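Local coordinates for glycoside Hydrolase (Bacteroides uniformis, PDB 5T99), which probably hydrolyses beta-galactosidic bonds of agarose-derived sugars as a family 2 glycoside hydrolase, and binds the inhibitor galacto-isofagomine in its pocket, at residues E45-D50 against W117-K122; I219-I224 against A232-N237; I733-E738 against G786-I791. All coordinates share one frame; numbering follows the deposited sequence.

Contact 1: residues E45-D50 against W117-K122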
# COMPACT_ATOMS: atom_id res chain seq x y z
N GLU A 45 0.32 -19.28 27.55
CA GLU A 45 -1.10 -19.31 27.21
C GLU A 45 -2.02 -19.46 28.42
O GLU A 45 -3.21 -19.18 28.31
CB GLU A 45 -1.41 -20.41 26.18
CG GLU A 45 -1.58 -21.85 26.69
CD GLU A 45 -0.29 -22.56 27.05
OE1 GLU A 45 0.80 -21.94 27.00
OE2 GLU A 45 -0.36 -23.75 27.39
N ALA A 46 -1.48 -19.90 29.56
CA ALA A 46 -2.30 -20.26 30.73
C ALA A 46 -2.96 -19.06 31.42
O ALA A 46 -2.35 -17.99 31.54
CB ALA A 46 -1.48 -21.07 31.73
N ILE A 47 -4.19 -19.27 31.89
CA ILE A 47 -4.98 -18.29 32.66
C ILE A 47 -4.12 -17.68 33.76
O ILE A 47 -4.00 -16.45 33.88
CB ILE A 47 -6.22 -18.96 33.34
CG1 ILE A 47 -7.27 -19.37 32.31
CG2 ILE A 47 -6.88 -18.03 34.37
CD1 ILE A 47 -8.13 -20.53 32.76
N SER A 48 -3.53 -18.56 34.56
CA SER A 48 -2.77 -18.19 35.76
C SER A 48 -1.33 -17.74 35.52
O SER A 48 -0.69 -17.32 36.47
CB SER A 48 -2.79 -19.35 36.76
OG SER A 48 -4.12 -19.63 37.16
N PHE A 49 -0.82 -17.80 34.29
CA PHE A 49 0.53 -17.31 34.01
C PHE A 49 0.68 -15.85 34.47
O PHE A 49 -0.27 -15.07 34.40
CB PHE A 49 0.85 -17.44 32.51
CG PHE A 49 2.22 -16.93 32.14
CD1 PHE A 49 3.34 -17.78 32.20
CD2 PHE A 49 2.41 -15.61 31.74
CE1 PHE A 49 4.60 -17.31 31.86
CE2 PHE A 49 3.67 -15.14 31.40
CZ PHE A 49 4.77 -15.98 31.46
N ASP A 50 1.88 -15.49 34.94
CA ASP A 50 2.16 -14.16 35.48
C ASP A 50 2.89 -13.32 34.42
O ASP A 50 4.09 -13.49 34.20
CB ASP A 50 2.99 -14.28 36.77
CG ASP A 50 3.34 -12.93 37.41
OD1 ASP A 50 2.73 -11.89 37.09
OD2 ASP A 50 4.25 -12.92 38.26
N TRP A 117 -5.20 -18.77 22.01
CA TRP A 117 -5.87 -19.42 23.14
C TRP A 117 -6.80 -18.45 23.85
O TRP A 117 -6.49 -17.27 23.97
CB TRP A 117 -4.84 -19.92 24.17
CG TRP A 117 -3.91 -21.00 23.70
CD1 TRP A 117 -4.06 -22.35 23.85
CD2 TRP A 117 -2.66 -20.81 23.02
NE1 TRP A 117 -2.99 -23.01 23.30
CE2 TRP A 117 -2.11 -22.09 22.79
CE3 TRP A 117 -1.95 -19.68 22.59
CZ2 TRP A 117 -0.88 -22.27 22.14
CZ3 TRP A 117 -0.73 -19.86 21.94
CH2 TRP A 117 -0.21 -21.14 21.73
N ILE A 118 -7.93 -18.96 24.34
CA ILE A 118 -8.81 -18.20 25.25
C ILE A 118 -8.99 -19.02 26.54
O ILE A 118 -9.43 -20.18 26.51
CB ILE A 118 -10.18 -17.80 24.60
CG1 ILE A 118 -11.03 -16.95 25.56
CG2 ILE A 118 -10.98 -19.00 24.16
CD1 ILE A 118 -10.49 -15.57 25.82
N ASN A 119 -8.59 -18.42 27.67
CA ASN A 119 -8.61 -19.09 28.97
C ASN A 119 -7.94 -20.48 28.95
O ASN A 119 -8.46 -21.45 29.52
CB ASN A 119 -10.05 -19.16 29.50
CG ASN A 119 -10.65 -17.78 29.70
OD1 ASN A 119 -9.94 -16.85 30.08
ND2 ASN A 119 -11.95 -17.64 29.46
N GLY A 120 -6.80 -20.56 28.26
CA GLY A 120 -6.06 -21.81 28.09
C GLY A 120 -6.49 -22.74 26.96
O GLY A 120 -5.72 -23.62 26.60
N VAL A 121 -7.68 -22.58 26.39
CA VAL A 121 -8.13 -23.48 25.32
C VAL A 121 -7.72 -22.93 23.97
O VAL A 121 -8.06 -21.81 23.62
CB VAL A 121 -9.65 -23.68 25.33
CG1 VAL A 121 -10.05 -24.73 24.29
CG2 VAL A 121 -10.13 -24.10 26.72
N LYS A 122 -7.03 -23.76 23.19
CA LYS A 122 -6.61 -23.41 21.83
C LYS A 122 -7.85 -23.27 20.95
O LYS A 122 -8.67 -24.18 20.91
CB LYS A 122 -5.69 -24.49 21.26
CG LYS A 122 -4.98 -24.12 19.96
CD LYS A 122 -3.63 -24.84 19.88
CE LYS A 122 -3.00 -24.75 18.50
NZ LYS A 122 -3.79 -25.44 17.44
O HOH W 1 -5.54 -18.27 26.93

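Contact 2: residues I219-I224 against A232-N237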
# COMPACT_ATOMS: atom_id res chain seq x y z
N ILE A 219 -34.81 -7.95 6.58
CA ILE A 219 -33.56 -7.26 6.32
C ILE A 219 -33.89 -5.89 5.76
O ILE A 219 -34.68 -5.80 4.82
CB ILE A 219 -32.71 -8.02 5.27
CG1 ILE A 219 -32.40 -9.44 5.75
CG2 ILE A 219 -31.41 -7.27 4.98
CD1 ILE A 219 -32.01 -10.38 4.62
N ARG A 220 -33.30 -4.85 6.34
CA ARG A 220 -33.45 -3.49 5.84
C ARG A 220 -32.11 -2.90 5.45
O ARG A 220 -31.28 -2.59 6.32
CB ARG A 220 -34.11 -2.59 6.88
CG ARG A 220 -34.51 -1.24 6.33
CD ARG A 220 -34.91 -0.29 7.44
NE ARG A 220 -36.05 -0.81 8.19
CZ ARG A 220 -36.46 -0.35 9.37
NH1 ARG A 220 -35.83 0.66 9.97
NH2 ARG A 220 -37.51 -0.92 9.97
N HIS A 221 -31.92 -2.73 4.14
CA HIS A 221 -30.73 -2.08 3.58
C HIS A 221 -30.96 -0.58 3.41
O HIS A 221 -31.77 -0.19 2.56
CB HIS A 221 -30.41 -2.66 2.21
CG HIS A 221 -30.04 -4.11 2.24
ND1 HIS A 221 -28.99 -4.59 2.99
CD2 HIS A 221 -30.56 -5.17 1.58
CE1 HIS A 221 -28.90 -5.89 2.82
NE2 HIS A 221 -29.84 -6.27 1.97
N SER A 222 -30.24 0.23 4.18
CA SER A 222 -30.21 1.68 3.99
C SER A 222 -28.93 2.11 3.26
O SER A 222 -27.81 1.90 3.76
CB SER A 222 -30.31 2.40 5.34
OG SER A 222 -31.53 2.09 5.98
N ILE A 223 -29.12 2.69 2.07
CA ILE A 223 -28.02 3.19 1.26
C ILE A 223 -27.85 4.66 1.56
O ILE A 223 -28.75 5.46 1.33
CB ILE A 223 -28.25 2.96 -0.24
CG1 ILE A 223 -28.21 1.45 -0.50
CG2 ILE A 223 -27.19 3.67 -1.07
CD1 ILE A 223 -28.62 1.04 -1.89
N ILE A 224 -26.66 5.01 2.06
CA ILE A 224 -26.41 6.32 2.64
C ILE A 224 -25.36 7.02 1.80
O ILE A 224 -24.32 6.44 1.45
CB ILE A 224 -25.93 6.17 4.10
CG1 ILE A 224 -27.00 5.47 4.95
CG2 ILE A 224 -25.55 7.52 4.69
CD1 ILE A 224 -26.48 4.99 6.29
N ALA A 232 -31.96 5.68 -0.19
CA ALA A 232 -32.75 4.54 -0.67
C ALA A 232 -32.76 3.45 0.38
O ALA A 232 -31.79 3.30 1.13
CB ALA A 232 -32.20 4.00 -1.99
N ILE A 233 -33.86 2.70 0.43
CA ILE A 233 -34.02 1.58 1.35
C ILE A 233 -34.53 0.37 0.56
O ILE A 233 -35.51 0.47 -0.19
CB ILE A 233 -34.97 1.92 2.52
CG1 ILE A 233 -34.25 2.85 3.51
CG2 ILE A 233 -35.45 0.64 3.23
CD1 ILE A 233 -35.11 3.33 4.66
N LEU A 234 -33.83 -0.76 0.72
CA LEU A 234 -34.19 -2.00 0.06
C LEU A 234 -34.51 -3.00 1.15
O LEU A 234 -33.69 -3.23 2.04
CB LEU A 234 -33.06 -2.53 -0.82
CG LEU A 234 -33.25 -3.94 -1.42
CD1 LEU A 234 -34.51 -4.07 -2.27
CD2 LEU A 234 -32.01 -4.32 -2.22
N ASN A 235 -35.71 -3.58 1.07
CA ASN A 235 -36.12 -4.61 1.99
C ASN A 235 -35.93 -6.00 1.37
O ASN A 235 -36.03 -6.19 0.15
CB ASN A 235 -37.57 -4.39 2.42
CG ASN A 235 -37.69 -3.33 3.51
OD1 ASN A 235 -37.30 -3.56 4.65
ND2 ASN A 235 -38.22 -2.17 3.15
N ASP A 236 -35.62 -6.95 2.24
CA ASP A 236 -35.44 -8.34 1.84
C ASP A 236 -35.79 -9.19 3.05
O ASP A 236 -36.15 -8.65 4.10
CB ASP A 236 -33.98 -8.56 1.38
CG ASP A 236 -33.79 -9.82 0.56
OD1 ASP A 236 -34.81 -10.46 0.20
OD2 ASP A 236 -32.61 -10.18 0.29
N ASN A 237 -35.74 -10.51 2.91
CA ASN A 237 -35.88 -11.40 4.04
C ASN A 237 -35.27 -12.75 3.75
O ASN A 237 -35.02 -13.10 2.59
CB ASN A 237 -37.35 -11.57 4.43
CG ASN A 237 -38.21 -12.04 3.27
OD1 ASN A 237 -38.20 -13.21 2.91
ND2 ASN A 237 -38.93 -11.11 2.66
O HOH W 2 -37.57 -2.90 7.19
O HOH W 3 -30.16 -9.08 0.52

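Contact 3: residues I733-E738 against G786-I791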
# COMPACT_ATOMS: atom_id res chain seq x y z
N ILE A 733 7.66 15.76 9.11
CA ILE A 733 8.41 17.01 9.05
C ILE A 733 9.72 16.80 8.30
O ILE A 733 10.64 16.16 8.80
CB ILE A 733 8.66 17.57 10.48
CG1 ILE A 733 7.32 17.84 11.17
CG2 ILE A 733 9.49 18.85 10.42
CD1 ILE A 733 7.39 17.93 12.69
N THR A 734 9.78 17.31 7.07
CA THR A 734 11.01 17.30 6.28
C THR A 734 12.07 18.14 6.99
O THR A 734 11.77 19.22 7.50
CB THR A 734 10.79 17.88 4.86
OG1 THR A 734 9.80 17.11 4.17
CG2 THR A 734 12.10 17.85 4.05
N VAL A 735 13.30 17.63 7.00
CA VAL A 735 14.42 18.28 7.67
C VAL A 735 15.47 18.57 6.63
O VAL A 735 16.03 17.66 6.05
CB VAL A 735 15.02 17.38 8.78
CG1 VAL A 735 16.15 18.12 9.51
CG2 VAL A 735 13.94 16.92 9.76
N ARG A 736 15.74 19.86 6.40
CA ARG A 736 16.69 20.32 5.39
C ARG A 736 17.95 20.86 6.05
O ARG A 736 17.87 21.52 7.09
CB ARG A 736 16.05 21.43 4.55
CG ARG A 736 14.99 20.94 3.58
CD ARG A 736 14.17 22.09 3.04
NE ARG A 736 14.98 23.12 2.37
CZ ARG A 736 15.43 23.05 1.11
NH1 ARG A 736 15.19 21.98 0.35
NH2 ARG A 736 16.14 24.06 0.61
N ILE A 737 19.11 20.56 5.45
CA ILE A 737 20.37 21.17 5.86
C ILE A 737 20.66 22.25 4.83
O ILE A 737 20.92 21.94 3.66
CB ILE A 737 21.53 20.14 5.93
CG1 ILE A 737 21.18 18.95 6.83
CG2 ILE A 737 22.80 20.81 6.44
CD1 ILE A 737 20.85 19.30 8.28
N GLU A 738 20.60 23.50 5.28
CA GLU A 738 20.78 24.66 4.40
C GLU A 738 22.06 25.45 4.69
O GLU A 738 22.58 25.44 5.82
CB GLU A 738 19.55 25.59 4.50
CG GLU A 738 18.34 25.09 3.72
CD GLU A 738 17.06 25.88 3.98
OE1 GLU A 738 17.07 26.85 4.78
OE2 GLU A 738 16.03 25.53 3.37
N GLY A 786 21.27 15.94 1.80
CA GLY A 786 20.70 17.21 2.24
C GLY A 786 19.52 17.12 3.21
O GLY A 786 19.19 18.13 3.85
N MET A 787 18.90 15.95 3.33
CA MET A 787 17.62 15.86 4.02
C MET A 787 17.47 14.62 4.88
O MET A 787 18.12 13.59 4.67
CB MET A 787 16.46 15.90 3.01
CG MET A 787 16.14 17.30 2.49
SD MET A 787 14.71 17.37 1.37
CE MET A 787 15.46 16.95 -0.20
N CYS A 788 16.58 14.75 5.86
CA CYS A 788 16.08 13.62 6.60
C CYS A 788 14.63 13.95 7.00
O CYS A 788 14.07 14.95 6.54
CB CYS A 788 17.01 13.28 7.77
SG CYS A 788 17.13 14.50 9.09
N MET A 789 14.01 13.10 7.81
CA MET A 789 12.56 13.17 8.01
C MET A 789 12.23 12.79 9.43
O MET A 789 12.56 11.69 9.86
CB MET A 789 11.86 12.22 7.03
CG MET A 789 10.34 12.17 7.13
SD MET A 789 9.52 13.65 6.55
CE MET A 789 9.95 13.60 4.80
N LEU A 790 11.56 13.71 10.12
CA LEU A 790 11.11 13.49 11.49
C LEU A 790 9.62 13.17 11.45
O LEU A 790 8.87 13.83 10.74
CB LEU A 790 11.34 14.77 12.32
CG LEU A 790 10.77 14.75 13.74
CD1 LEU A 790 11.49 13.72 14.58
CD2 LEU A 790 10.85 16.12 14.39
N ILE A 791 9.20 12.19 12.24
CA ILE A 791 7.79 11.82 12.30
C ILE A 791 7.30 11.98 13.73
O ILE A 791 7.81 11.34 14.64
CB ILE A 791 7.55 10.37 11.79
CG1 ILE A 791 8.12 10.20 10.37
CG2 ILE A 791 6.06 10.05 11.76
CD1 ILE A 791 8.20 8.77 9.88

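Contact 1: residues E45-D50 against W117-K122
Glu-45 lays its aliphatic stem over one face of the Trp-117 indole. CB sits nearest, 3.6 Å from the centroid of the five-membered ring and only 21° off its normal, a CH-pi contact; CG lies over the same ring, 3.8 Å from Trp-117 CD1. CG is tucked between the backbone N and the carbonyl carbon of Glu-45 (chi1 82°), and with the bend at chi2 the carboxylate is led off the indole, its plane 37° from that of the ring. What touches the tryptophan is therefore hydrocarbon, not charge. Trp-117 also meets the ring of Trp-87, and Glu-45 touches that second tryptophan too.

Ile-47 makes van der Waals contact through its longer branch. CG1, beside the backbone N, rests over the backbone of Asn-119, and CD1 reaches Asn-119 O at 3.4 Å; CG1 is also 4.0 Å from Asn-119 CB. The Asn-119 side chain itself turns the other way, its amide bonded to Val-148 N, Tyr-140 O and Asn-147 OD1.

Residues 117-122 are the turn end of a beta hairpin at the edge of the six-stranded antiparallel sheet of the sugar-binding domain: a type I' turn from Ile-118 to Val-121 joins strands 114-118 and 121-126, closed by reciprocal backbone bonds between its end residues. Gly-120 takes a backbone conformation in which a CB would jam against the preceding carbonyl O.

Polar contact between the backbones is relayed by water. One molecule donates to Glu-45 O at 2.9 Å and accepts from Gly-120 N at 2.9 Å, bridging atoms that stand 3.8 Å apart. On the loop side, a type I turn runs from Ala-46 to Phe-49, and Ala-46 O also accepts from Arg-89 NH1 of strand 86-93.

Contact 2: residues I219-I224 against A232-N237
His-221 and Leu-234 exchange two backbone hydrogen bonds, each 2.8 Å: His-221 N to Leu-234 O, and Leu-234 N to His-221 O. Ile-219 and Asp-236 form a second such pair, and Ile-223 N adds a nearly straight bond to Ala-232 O (170° at the hydrogen).

Water extends this pairing through the side chains. One molecule in the guanidinium plane of Arg-220 accepts from NE at 2.8 Å and donates to Asn-235 OD1. Another, at the His-221 ring edge, lies 3.2 Å from NE2 and can donate to Asp-236 OD2; His-221 ND1 is bonded to Thr-272, and Asp-236 OD2 also to Thr-248.

The two strands are the arms of an antiparallel beta hairpin, with 230-240 at the edge of a four-stranded antiparallel sheet of a family 2 beta-sandwich domain.

Packing differs between its faces. On the face of Ile-219, His-221 and Ile-223, Ile-219 CG2 lies 3.4 Å above the His-221 ring plane, offset toward its rim, and Leu-234 runs alongside the histidine. On the other, Arg-220 CG, anti to the backbone N (chi1 -170°), meets Ile-233 CG2 at 3.7 Å, while Ile-233 CG1 approaches Ser-222 OG.

Contact 3: residues I733-E738 against G786-I791
Val-735 faces Cys-788 across two neighbouring antiparallel strands, 730-738 and 787-793, in the middle of a four-stranded sheet of the C-terminal beta domain. The two residues exchange backbone hydrogen bonds, as do Ile-733 and Leu-790, and a further bond runs from Ile-737 N to Gly-786 O. Val-735 O also receives a CA-H contact from Met-787 CA at 3.1 Å.

Met-789 reaches back across the pairing. Its CB leaves on the same face as Thr-734, with CG anti to the backbone N (chi1 179°). The chain then folds twice (chi2 71°, chi3 65°), which turns the thioether toward the partner strand. SD settles 3.6 Å from Ile-733 O, and the terminal CE lies 3.6 Å from Thr-734 OG1 and close to Thr-734 CA. Farther along this face the other Thr-734 branch, CG2, crosses Met-787 SD at 3.8 Å, so the two threonine branches each meet a different methionine, one at its methyl and one at its sulfur. Met-787 CG in turn lies alongside Arg-736 CG, the two chains pointing the same way.

The opposite face is mainly apolar. Cys-788 SG is 3.6 Å from Val-735 CB, and Val-735 CG2 reaches diagonally across to Leu-790 CB. Phe-754 of strand 751-758, in the facing sheet, touches Val-735, Cys-788 and Leu-790, which places this face in the interior of the domain.

At the end of strand 730-738, Arg-736 bends at chi3 and turns its guanidinium edge toward Glu-738 in a salt bridge. Both nitrogens go to a single carboxylate oxygen, met on its anti side: NE lies 2.8 Å from Glu-738 OE2, and NH2 lies 3.1 Å from the same atom.

The three contacts belong to three separate beta domains and do not touch; their nearest atoms are about 30 Å apart or more. Contact 3 is buried and contact 2 partly so, while contact 1 lies at the surface. Contacts 2 and 3 are both antiparallel strand pairs, but 219-224 with 232-237 joins the arms of one hairpin at a sheet edge, whereas 733-738 with 786-791 unites strands distant in sequence inside a sheet. Contact 1 instead sets a loop against a hairpin turn, through CH-pi packing and a water. Water also bridges side chains in contact 2; beyond its backbone bonds, contact 3 packs through sulfur and hydrocarbon.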